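Local atomic coordinates of putative metallopeptidase (Corynebacterium diphtheriae, PDB entry 3QOC), a protein that probably acts, as the full-length enzyme, as a metal-dependent aminopeptidase of the creatinase/prolidase type, this chain being its N-terminal domain. Residues L50-N53 / S57-I60; N84-L89 / E112-S117. All blocks are in the same frame, centred on the assembly; numbering follows the deposited sequence.

Interaction 1: L50-N53 / S57-I60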
loop_
_atom_site.group_PDB
_atom_site.type_symbol
_atom_site.label_atom_id
_atom_site.label_comp_id
_atom_site.label_asym_id
_atom_site.label_seq_id
_atom_site.Cartn_x
_atom_site.Cartn_y
_atom_site.Cartn_z
ATOM N N LEU A 50 1.875 1.630 1.504
ATOM C CA LEU A 50 2.063 0.431 0.672
ATOM C C LEU A 50 0.800 0.227 -0.171
ATOM O O LEU A 50 -0.286 0.236 0.366
ATOM C CB LEU A 50 2.261 -0.837 1.515
ATOM C CG LEU A 50 2.297 -2.192 0.769
ATOM C CD1 LEU A 50 3.456 -2.191 -0.206
ATOM C CD2 LEU A 50 2.433 -3.428 1.677
ATOM N N ILE A 51 0.950 0.100 -1.476
ATOM C CA ILE A 51 -0.193 -0.110 -2.351
ATOM C C ILE A 51 -0.045 -1.498 -2.919
ATOM O O ILE A 51 0.989 -1.819 -3.439
ATOM C CB ILE A 51 -0.229 0.911 -3.449
ATOM C CG1 ILE A 51 -1.520 0.716 -4.273
ATOM C CG2 ILE A 51 0.967 0.813 -4.319
ATOM C CD1 ILE A 51 -2.533 1.923 -4.015
ATOM N N ILE A 52 -1.059 -2.344 -2.743
ATOM C CA ILE A 52 -1.124 -3.683 -3.344
ATOM C C ILE A 52 -2.242 -3.735 -4.427
ATOM O O ILE A 52 -3.386 -3.527 -4.080
ATOM C CB ILE A 52 -1.478 -4.784 -2.296
ATOM C CG1 ILE A 52 -0.499 -4.856 -1.102
ATOM C CG2 ILE A 52 -1.529 -6.179 -2.976
ATOM C CD1 ILE A 52 0.861 -4.910 -1.572
ATOM N N ASN A 53 -1.902 -4.029 -5.686
ATOM C CA ASN A 53 -2.844 -4.018 -6.793
ATOM C C ASN A 53 -3.462 -5.440 -7.031
ATOM O O ASN A 53 -2.861 -6.469 -6.664
ATOM C CB ASN A 53 -2.122 -3.607 -8.071
ATOM C CG ASN A 53 -1.542 -2.208 -7.998
ATOM O OD1 ASN A 53 -2.269 -1.250 -7.703
ATOM N ND2 ASN A 53 -0.235 -2.078 -8.231
ATOM N N SER A 57 1.078 -6.703 -8.579
ATOM C CA SER A 57 2.154 -5.753 -8.446
ATOM C C SER A 57 1.889 -4.921 -7.151
ATOM O O SER A 57 0.790 -4.993 -6.548
ATOM C CB SER A 57 2.203 -4.843 -9.656
ATOM O OG SER A 57 1.054 -3.993 -9.602
ATOM N N ALA A 58 2.905 -4.192 -6.741
ATOM C CA ALA A 58 2.936 -3.453 -5.482
ATOM C C ALA A 58 3.921 -2.300 -5.549
ATOM O O ALA A 58 4.808 -2.327 -6.323
ATOM C CB ALA A 58 3.235 -4.349 -4.269
ATOM N N ARG A 59 3.730 -1.287 -4.718
ATOM C CA ARG A 59 4.677 -0.184 -4.618
ATOM C C ARG A 59 4.667 0.300 -3.175
ATOM O O ARG A 59 3.639 0.310 -2.530
ATOM C CB ARG A 59 4.227 0.926 -5.554
ATOM C CG ARG A 59 5.339 1.907 -5.864
ATOM C CD ARG A 59 4.851 2.952 -6.877
ATOM N NE ARG A 59 5.913 3.851 -7.304
ATOM C CZ ARG A 59 5.722 5.066 -7.806
ATOM N NH1 ARG A 59 4.487 5.551 -7.924
ATOM N NH2 ARG A 59 6.763 5.786 -8.225
ATOM N N ILE A 60 5.824 0.672 -2.667
ATOM C CA ILE A 60 5.984 0.975 -1.289
ATOM C C ILE A 60 6.632 2.348 -1.169
ATOM O O ILE A 60 7.360 2.810 -2.051
ATOM C CB ILE A 60 6.768 -0.114 -0.579
ATOM C CG1 ILE A 60 6.607 0.064 0.923
ATOM C CG2 ILE A 60 8.258 -0.110 -1.003
ATOM C CD1 ILE A 60 7.137 -1.216 1.743
#
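Leu50-Asn53 and Ser57-Ile60 run antiparallel as the two arms of a beta hairpin, and the axes of strand segments 50-53 and 58-60 approach to 4.8 Å. Ile51 and Arg59 form the hydrogen-bonded pair: Ile51 N reaches Arg59 O over 2.9 Å, almost straight at 176°, and Arg59 N returns a bond to Ile51 O. Toward the turn, Asn53 N gives a third bond to Ser57 O. The side-chain amide adds a fourth, Asn53 ND2 to Ser57 OG at 2.7 Å, with the hydroxyl 18° out of the amide plane. Ser57 OG also bonds Asp55 in the turn, while Asn53 OD1 takes a bond from Lys97, so both ends of the amide are held.

On one face, Ile52 turns its CD1 onto Ala58 CB at 3.6 Å, and Leu50 lays CD1 obliquely against Ile60 CB at 3.9 Å. On the other, Ile51 CG2 meets Arg59 CB at 3.5 Å. With CG anti to the backbone N (chi1 -162°) and an extended chain beyond it, Arg59 carries its guanidinium away from the hairpin to a salt bridge with Asp92.

The pair lies inside the mixed sheet, flanked by strands 28-31 and 78-81. Helices 9-19 and 34-41 pack on the Leu50 and Ile52 face, and Ile93 touches Ile51 on the other.

Interaction 2: N84-L89 / E112-S117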
loop_
_atom_site.group_PDB
_atom_site.type_symbol
_atom_site.label_atom_id
_atom_site.label_comp_id
_atom_site.label_asym_id
_atom_site.label_seq_id
_atom_site.Cartn_x
_atom_site.Cartn_y
_atom_site.Cartn_z
ATOM N N ASN A 84 5.642 12.588 2.914
ATOM C CA ASN A 84 4.245 12.176 3.134
ATOM C C ASN A 84 3.800 11.012 2.240
ATOM O O ASN A 84 3.360 11.173 1.108
ATOM C CB ASN A 84 3.325 13.369 3.017
ATOM C CG ASN A 84 3.754 14.499 3.938
ATOM O OD1 ASN A 84 3.798 14.321 5.181
ATOM N ND2 ASN A 84 4.140 15.647 3.348
ATOM N N CYS A 85 3.981 9.829 2.790
ATOM C CA CYS A 85 4.080 8.583 2.013
ATOM C C CYS A 85 2.808 8.225 1.268
ATOM O O CYS A 85 2.840 7.944 0.075
ATOM C CB CYS A 85 4.373 7.419 3.021
ATOM S SG CYS A 85 6.046 7.552 3.582
ATOM N N ALA A 86 1.699 8.213 1.990
ATOM C CA ALA A 86 0.445 7.734 1.412
ATOM C C ALA A 86 -0.052 8.684 0.286
ATOM O O ALA A 86 -0.366 8.210 -0.834
ATOM C CB ALA A 86 -0.608 7.541 2.521
ATOM N N PRO A 87 -0.040 10.011 0.537
ATOM C CA PRO A 87 -0.479 10.874 -0.536
ATOM C C PRO A 87 0.376 10.758 -1.772
ATOM O O PRO A 87 -0.142 10.838 -2.890
ATOM C CB PRO A 87 -0.413 12.292 0.085
ATOM C CG PRO A 87 -0.681 12.031 1.580
ATOM C CD PRO A 87 0.002 10.729 1.843
ATOM N N ALA A 88 1.679 10.541 -1.580
ATOM C CA ALA A 88 2.577 10.456 -2.745
ATOM C C ALA A 88 2.342 9.216 -3.573
ATOM O O ALA A 88 2.357 9.303 -4.777
ATOM C CB ALA A 88 4.079 10.608 -2.346
ATOM N N LEU A 89 2.162 8.040 -2.971
ATOM C CA LEU A 89 1.719 6.835 -3.760
ATOM C C LEU A 89 0.419 7.097 -4.486
ATOM O O LEU A 89 0.300 6.802 -5.668
ATOM C CB LEU A 89 1.509 5.555 -2.897
ATOM C CG LEU A 89 2.674 4.895 -2.182
ATOM C CD1 LEU A 89 2.115 3.768 -1.214
ATOM C CD2 LEU A 89 3.690 4.389 -3.254
ATOM N N GLU A 112 -9.127 12.998 4.598
ATOM C CA GLU A 112 -9.372 14.203 3.810
ATOM C C GLU A 112 -8.096 14.632 3.052
ATOM O O GLU A 112 -8.186 15.037 1.876
ATOM C CB GLU A 112 -9.910 15.357 4.678
ATOM C CG GLU A 112 -10.914 16.270 3.904
ATOM C CD GLU A 112 -11.290 17.528 4.703
ATOM O OE1 GLU A 112 -10.571 17.803 5.710
ATOM O OE2 GLU A 112 -12.296 18.225 4.355
ATOM N N GLU A 113 -6.923 14.510 3.695
ATOM C CA GLU A 113 -5.662 14.841 3.005
ATOM C C GLU A 113 -5.381 13.948 1.769
ATOM O O GLU A 113 -5.067 14.464 0.755
ATOM C CB GLU A 113 -4.447 14.845 3.963
ATOM N N LEU A 114 -5.540 12.632 1.893
ATOM C CA LEU A 114 -5.520 11.674 0.808
ATOM C C LEU A 114 -6.435 11.993 -0.319
ATOM O O LEU A 114 -6.069 11.862 -1.472
ATOM C CB LEU A 114 -5.981 10.277 1.262
ATOM C CG LEU A 114 -4.861 9.382 1.649
ATOM C CD1 LEU A 114 -5.452 8.015 1.942
ATOM C CD2 LEU A 114 -3.754 9.396 0.483
ATOM N N ARG A 115 -7.669 12.290 -0.002
ATOM C CA ARG A 115 -8.592 12.606 -1.075
ATOM C C ARG A 115 -8.138 13.750 -1.952
ATOM O O ARG A 115 -8.420 13.740 -3.149
ATOM C CB ARG A 115 -9.987 12.823 -0.570
ATOM C CG ARG A 115 -10.576 11.537 -0.037
ATOM C CD ARG A 115 -12.040 11.663 0.034
ATOM N NE ARG A 115 -12.637 11.065 1.208
ATOM C CZ ARG A 115 -13.314 9.911 1.235
ATOM N NH1 ARG A 115 -13.846 9.511 2.396
ATOM N NH2 ARG A 115 -13.460 9.156 0.147
ATOM N N LYS A 116 -7.365 14.672 -1.411
ATOM C CA LYS A 116 -6.925 15.789 -2.195
ATOM C C LYS A 116 -5.967 15.363 -3.299
ATOM O O LYS A 116 -5.880 16.023 -4.341
ATOM C CB LYS A 116 -6.236 16.814 -1.272
ATOM C CG LYS A 116 -7.200 17.428 -0.232
ATOM C CD LYS A 116 -6.544 18.596 0.455
ATOM C CE LYS A 116 -7.523 19.287 1.369
ATOM N NZ LYS A 116 -8.198 18.281 2.251
ATOM N N SER A 117 -5.202 14.307 -3.029
ATOM C CA SER A 117 -4.155 13.828 -3.922
ATOM C C SER A 117 -4.652 12.840 -4.958
ATOM O O SER A 117 -3.961 12.612 -5.929
ATOM C CB SER A 117 -3.038 13.127 -3.155
ATOM O OG SER A 117 -2.346 14.025 -2.303
#
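Two helices of the creatinase/prolidase N-terminal domain, an alpha/beta fold built on a mixed sheet, pack side by side here through a small, mostly apolar contact in which Leu114 meets Ala86 and Pro87. The helices are 85-91 and 108-117. Each leads toward a strand of the same sheet, 97-102 after the first and 122-127 after the second, and these two strands are parallel neighbours. The intervening chain therefore makes a beta-alpha-beta crossover, with helix 108-117 as its connecting helix and helix 85-91 alongside.

Across the short segments the axes come within 8.7 Å and run in nearly the same direction, at a signed crossing angle of -24°. Only 171 Å² is buried between them, and the meeting is confined to the first turn of helix 85-91 and to Leu114 and Ser117 on the other side. Leu114 brings the CD2 branch to the neighbouring helix, where this methyl lies 3.7 Å from Pro87 CA and 4.2 Å from Ala86 CB. It thus rests against the backbone joining the two residues as well as against their side chains. The leucine side chain and the proline ring cross at about a right angle, the methyl lying nearest the N-CA side of the ring and CG farther off.

Beyond the two segments, Leu114 also touches Leu90, one turn on in helix 85-91, and Leu106 in a loop, which extends the apolar patch, while Ala86 reaches Ala49 of the sheet. Ser117 closes the contact at its C-terminal side, its CB directed toward the other helix; the side chain also touches Ser91. With OG anti to the carbonyl carbon (chi1 -65°), the hydroxyl oxygen sits against the proline ring, Ser117 OG lying 3.5 Å from Pro87 CB.

Overall arrangement
Interaction 1 closes before interaction 2 opens along the chain, and their centres are about 15 Å apart within the one creatinase/prolidase N-terminal domain. The centre of interaction 1 lies about 5 Å from the centre of the chain, that of interaction 2 about 12 Å. They are joined directly by Leu89 of helix 85-91, whose CD1 packs against Leu50 N at 3.5 Å and whose CD2 approaches Arg59 CG on the partner strand. One helix therefore packs on both arms of the hairpin through Leu89 and on helix 108-117 through Ala86 and Pro87, so helix 85-91 links the hairpin to the neighbouring helix 108-117.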